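Local coordinates for protein copper chaperone CopZ (Staphylococcus aureus, PDB 6FF2) that sequesters copper(I) inside the cell and carries it to the copper-exporting P-type ATPase CopA, at residues S18-A23 against Q63-V68; S22-I27 against G40-Q45. All coordinates share one frame; numbering follows the deposited sequence.

Interaction 1. Residues S18-A23 against Q63-V68; sequences SAVESA and QGYDVV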
loop_
_atom_site.group_PDB
_atom_site.type_symbol
_atom_site.label_atom_id
_atom_site.label_comp_id
_atom_site.label_asym_id
_atom_site.label_seq_id
_atom_site.Cartn_x
_atom_site.Cartn_y
_atom_site.Cartn_z
ATOM N N SER A 18 6.398 2.285 2.800
ATOM C CA SER A 18 7.252 1.151 2.929
ATOM C C SER A 18 7.883 0.781 1.597
ATOM O O SER A 18 9.082 0.466 1.515
ATOM C CB SER A 18 6.449 0.002 3.509
ATOM O OG SER A 18 7.280 -1.088 3.594
ATOM N N ALA A 19 7.082 0.810 0.541
ATOM C CA ALA A 19 7.554 0.426 -0.767
ATOM C C ALA A 19 8.650 1.385 -1.291
ATOM O O ALA A 19 9.593 0.932 -1.955
ATOM C CB ALA A 19 6.401 0.368 -1.766
ATOM N N VAL A 20 8.414 2.680 -1.105
ATOM C CA VAL A 20 9.374 3.715 -1.560
ATOM C C VAL A 20 10.654 3.561 -0.748
ATOM O O VAL A 20 11.768 3.527 -1.347
ATOM C CB VAL A 20 8.711 5.085 -1.490
ATOM C CG1 VAL A 20 9.758 6.197 -1.641
ATOM C CG2 VAL A 20 7.661 5.228 -2.599
ATOM N N GLU A 21 10.544 3.459 0.558
ATOM C CA GLU A 21 11.787 3.336 1.374
ATOM C C GLU A 21 12.561 2.051 1.003
ATOM O O GLU A 21 13.786 2.080 0.912
ATOM C CB GLU A 21 11.473 3.421 2.874
ATOM C CG GLU A 21 11.007 4.792 3.292
ATOM C CD GLU A 21 10.675 4.965 4.743
ATOM O OE1 GLU A 21 10.832 4.000 5.537
ATOM O OE2 GLU A 21 10.205 6.074 5.068
ATOM N N SER A 22 11.882 0.926 0.790
ATOM C CA SER A 22 12.584 -0.284 0.408
ATOM C C SER A 22 13.273 -0.181 -0.912
ATOM O O SER A 22 14.401 -0.631 -1.056
ATOM C CB SER A 22 11.660 -1.496 0.354
ATOM O OG SER A 22 11.387 -1.809 1.684
ATOM N N ALA A 23 12.607 0.402 -1.898
ATOM C CA ALA A 23 13.200 0.529 -3.238
ATOM C C ALA A 23 14.463 1.391 -3.190
ATOM O O ALA A 23 15.465 1.067 -3.787
ATOM C CB ALA A 23 12.192 1.153 -4.184
ATOM N N GLN A 63 8.159 2.008 -8.851
ATOM C CA GLN A 63 7.120 1.613 -7.887
ATOM C C GLN A 63 5.766 2.237 -8.183
ATOM O O GLN A 63 4.802 1.955 -7.449
ATOM C CB GLN A 63 7.523 1.987 -6.451
ATOM C CG GLN A 63 8.756 1.261 -5.949
ATOM C CD GLN A 63 8.524 -0.234 -5.824
ATOM O OE1 GLN A 63 7.521 -0.674 -5.241
ATOM N NE2 GLN A 63 9.380 -1.002 -6.406
ATOM N N GLY A 64 5.668 3.040 -9.243
ATOM C CA GLY A 64 4.408 3.617 -9.680
ATOM C C GLY A 64 4.090 5.041 -9.287
ATOM O O GLY A 64 3.026 5.524 -9.597
ATOM N N TYR A 65 5.013 5.749 -8.663
ATOM C CA TYR A 65 4.790 7.131 -8.177
ATOM C C TYR A 65 5.404 8.128 -9.154
ATOM O O TYR A 65 6.161 7.756 -9.998
ATOM C CB TYR A 65 5.411 7.270 -6.748
ATOM C CG TYR A 65 4.861 6.239 -5.814
ATOM C CD1 TYR A 65 3.581 6.347 -5.332
ATOM C CD2 TYR A 65 5.552 5.112 -5.507
ATOM C CE1 TYR A 65 3.024 5.337 -4.561
ATOM C CE2 TYR A 65 5.030 4.101 -4.740
ATOM C CZ TYR A 65 3.771 4.221 -4.283
ATOM O OH TYR A 65 3.305 3.168 -3.556
ATOM N N ASP A 66 5.062 9.399 -9.021
ATOM C CA ASP A 66 5.587 10.465 -9.876
ATOM C C ASP A 66 6.567 11.315 -9.064
ATOM O O ASP A 66 6.215 11.826 -7.980
ATOM C CB ASP A 66 4.463 11.376 -10.356
ATOM C CG ASP A 66 3.513 10.697 -11.317
ATOM O OD1 ASP A 66 3.874 9.758 -12.052
ATOM O OD2 ASP A 66 2.379 11.172 -11.347
ATOM N N VAL A 67 7.756 11.527 -9.590
ATOM C CA VAL A 67 8.680 12.409 -8.921
ATOM C C VAL A 67 8.549 13.794 -9.587
ATOM O O VAL A 67 8.657 13.893 -10.801
ATOM C CB VAL A 67 10.112 11.895 -9.049
ATOM C CG1 VAL A 67 11.097 12.922 -8.498
ATOM C CG2 VAL A 67 10.250 10.546 -8.390
ATOM N N VAL A 68 8.341 14.858 -8.805
ATOM C CA VAL A 68 8.151 16.201 -9.341
ATOM C C VAL A 68 9.482 16.747 -9.796
ATOM O O VAL A 68 10.486 16.638 -9.083
ATOM C CB VAL A 68 7.657 17.161 -8.267
ATOM C CG1 VAL A 68 7.729 18.615 -8.768
ATOM C CG2 VAL A 68 6.277 16.737 -7.802
ATOM O OXT VAL A 68 9.509 17.337 -10.892
#

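Interaction 2. Residues S22-I27 against G40-Q45; sequences SALNNI and GQVSVQ. With MG (magnesium ion), chain E.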
loop_
_atom_site.group_PDB
_atom_site.type_symbol
_atom_site.label_atom_id
_atom_site.label_comp_id
_atom_site.label_asym_id
_atom_site.label_seq_id
_atom_site.Cartn_x
_atom_site.Cartn_y
_atom_site.Cartn_z
ATOM N N SER A 22 11.882 0.926 0.790
ATOM C CA SER A 22 12.584 -0.284 0.408
ATOM C C SER A 22 13.273 -0.181 -0.912
ATOM O O SER A 22 14.401 -0.631 -1.056
ATOM C CB SER A 22 11.660 -1.496 0.354
ATOM O OG SER A 22 11.387 -1.809 1.684
ATOM N N ALA A 23 12.607 0.402 -1.898
ATOM C CA ALA A 23 13.200 0.529 -3.238
ATOM C C ALA A 23 14.463 1.391 -3.190
ATOM O O ALA A 23 15.465 1.067 -3.787
ATOM C CB ALA A 23 12.192 1.153 -4.184
ATOM N N LEU A 24 14.389 2.459 -2.416
ATOM C CA LEU A 24 15.555 3.343 -2.278
ATOM C C LEU A 24 16.692 2.685 -1.540
ATOM O O LEU A 24 17.814 2.800 -1.949
ATOM C CB LEU A 24 15.152 4.672 -1.649
ATOM C CG LEU A 24 14.261 5.585 -2.538
ATOM C CD1 LEU A 24 13.573 6.698 -1.732
ATOM C CD2 LEU A 24 15.117 6.185 -3.673
ATOM N N ASN A 25 16.392 2.025 -0.414
ATOM C CA ASN A 25 17.434 1.324 0.346
ATOM C C ASN A 25 18.075 0.139 -0.363
ATOM O O ASN A 25 19.172 -0.301 0.025
ATOM C CB ASN A 25 16.891 0.930 1.715
ATOM C CG ASN A 25 16.861 2.083 2.667
ATOM O OD1 ASN A 25 17.896 2.704 2.923
ATOM N ND2 ASN A 25 15.704 2.352 3.253
ATOM N N ASN A 26 17.443 -0.396 -1.385
ATOM C CA ASN A 26 18.049 -1.422 -2.225
ATOM C C ASN A 26 19.192 -0.937 -3.065
ATOM O O ASN A 26 19.924 -1.752 -3.566
ATOM C CB ASN A 26 17.018 -2.017 -3.200
ATOM C CG ASN A 26 17.528 -3.271 -3.861
ATOM O OD1 ASN A 26 17.894 -4.234 -3.160
ATOM N ND2 ASN A 26 17.618 -3.262 -5.194
ATOM N N ILE A 27 19.304 0.385 -3.285
ATOM C CA ILE A 27 20.346 0.921 -4.123
ATOM C C ILE A 27 21.638 1.001 -3.327
ATOM O O ILE A 27 21.652 1.629 -2.254
ATOM C CB ILE A 27 20.005 2.304 -4.678
ATOM C CG1 ILE A 27 18.592 2.355 -5.333
ATOM C CG2 ILE A 27 21.114 2.764 -5.610
ATOM C CD1 ILE A 27 18.060 3.762 -5.639
ATOM N N GLY A 40 4.667 14.580 1.079
ATOM C CA GLY A 40 5.244 13.932 -0.083
ATOM C C GLY A 40 6.749 14.039 -0.225
ATOM O O GLY A 40 7.326 13.600 -1.261
ATOM N N GLN A 41 7.414 14.586 0.782
ATOM C CA GLN A 41 8.865 14.716 0.712
ATOM C C GLN A 41 9.536 13.434 1.112
ATOM O O GLN A 41 9.232 12.863 2.180
ATOM C CB GLN A 41 9.380 15.861 1.593
ATOM C CG GLN A 41 9.035 17.244 1.048
ATOM C CD GLN A 41 9.884 18.294 1.653
ATOM O OE1 GLN A 41 10.463 18.125 2.749
ATOM N NE2 GLN A 41 10.050 19.331 0.940
ATOM N N VAL A 42 10.515 13.035 0.320
ATOM C CA VAL A 42 11.314 11.897 0.672
ATOM C C VAL A 42 12.794 12.282 0.864
ATOM O O VAL A 42 13.379 12.795 -0.070
ATOM C CB VAL A 42 11.201 10.830 -0.426
ATOM C CG1 VAL A 42 11.934 9.554 0.012
ATOM C CG2 VAL A 42 9.709 10.571 -0.747
ATOM N N SER A 43 13.295 12.113 2.070
ATOM C CA SER A 43 14.663 12.474 2.401
ATOM C C SER A 43 15.545 11.262 2.284
ATOM O O SER A 43 15.357 10.275 2.991
ATOM C CB SER A 43 14.766 13.080 3.780
ATOM O OG SER A 43 16.144 13.347 4.114
ATOM N N VAL A 44 16.605 11.357 1.469
ATOM C CA VAL A 44 17.519 10.227 1.228
ATOM C C VAL A 44 18.910 10.676 1.663
ATOM O O VAL A 44 19.371 11.757 1.276
ATOM C CB VAL A 44 17.521 9.882 -0.255
ATOM C CG1 VAL A 44 18.468 8.753 -0.522
ATOM C CG2 VAL A 44 16.135 9.547 -0.771
ATOM N N GLN A 45 19.517 9.880 2.504
ATOM C CA GLN A 45 20.928 10.034 2.907
ATOM C C GLN A 45 21.746 9.058 2.053
ATOM O O GLN A 45 21.439 7.846 1.990
ATOM C CB GLN A 45 21.120 9.712 4.376
ATOM C CG GLN A 45 20.295 10.603 5.294
ATOM C CD GLN A 45 20.866 11.986 5.435
ATOM O OE1 GLN A 45 22.063 12.216 5.214
ATOM N NE2 GLN A 45 20.045 12.897 5.842
HETATM MG MG MG E . 20.549 -0.593 1.501
HETATM O O HOH W 1 20.186 1.426 2.557
HETATM O O HOH W 2 21.825 0.387 0.139
HETATM O O HOH W 3 22.206 -0.508 2.555
HETATM O O HOH W 4 19.209 -1.292 2.863
#

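Interaction 1. Residues S18-A23 against Q63-V68
A19, V20 and A23 of helix 14-25 pack against Q63 and Y65, in the turn that leads from helix 53-62 into strand 66-67. The contact is van der Waals packing and is partly buried. V20 carries its inner part. Its CG2 lies 3.6 Å from CE2 of Y65 and is equally near CD2, so the methyl comes obliquely to the CD2-CE2 bond. The two side chains cross obliquely. CG1 of V20 lies anti to the backbone N (chi1 167°), which leaves CG2, anti to the carbonyl carbon, to meet the ring.

Q63 closes the outer part with its aliphatic portion and its amide. Its chain bends at chi2 (-65°), which turns the amide alongside the two alanines. CG of Q63 rests 3.9 Å from CB of A23, and OE1 lies 3.8 Å from CB of A19. One residue thus spans two alanines a helical turn apart, and their small methyls let it come close.

This is the ferredoxin-like βαββαβ fold of heavy-metal-associated domains, in which both helices lie on one face of the antiparallel sheet. G64 ends helix 53-62 with a Schellman motif. Its positive phi (99°) suits glycine and lets the chain leave the helix.

Y65 stands next to the copper(I) site of C13 and C16. Its side chain is about 3 Å from that of C16 and about 3 Å from a bound copper(I) ion, measured between nearest atoms. M11 touches both V20 and Y65, and H15 of the second subunit packs on A19 and Y65.

Interaction 2. Residues S22-I27 against G40-Q45
L24 of helix 14-25 meets V42 and V44 of strand 41-46 in a small, buried, wholly apolar contact. A single methyl of the leucine does the touching. CD1 of L24 lies 3.7 Å from CG1 of V42 and 4.0 Å from CG2 of V44. L24 crosses V44 at about a right angle. V42 and V44 are two apart on the strand and both point to the helix, whereas S43 between them points away. With V42 at chi1 -174°, CG1 is the methyl anti to the backbone N, and it is this branch that reaches the leucine. This is helix-on-sheet packing in the hydrophobic core of the ferredoxin-like fold, with both valines on the sheet face that the helices cover.

The polar chemistry lies at the end of the 22-27 segment. The backbone O of N25 binds a magnesium ion at 2.0 Å, and four waters complete the ligands seen. Two of these waters tie the ion back to the chain: one lies 2.6 Å from OD1 of N25 and probably donates to it, the other donates to the backbone O of I27 at 2.7 Å.

Strand 41-46 runs between strands 30-36 and 3-9 in the sheet. L24 also touches A33 of strand 30-36. M56 of helix 53-62 packs on both L24 and V44, so the second helix shares this core.

Both interactions use helix 14-25, and the two segments on it share S22 and A23. Their centres are 8 Å apart. Interaction 2 is the core contact: all its touching residues are buried, and it seats the helix on an inner strand of the sheet. Interaction 1 is partly buried and joins the helix to the turn before edge strand 66-67. Their chemistry differs accordingly. Interaction 2 is purely aliphatic across the segments, while interaction 1 mixes an aromatic ring, alanine methyls and a glutamine amide. Interaction 1 borders the copper site and the second subunit. Interaction 2 is farther from copper, and its magnesium lies at the other end of the helix.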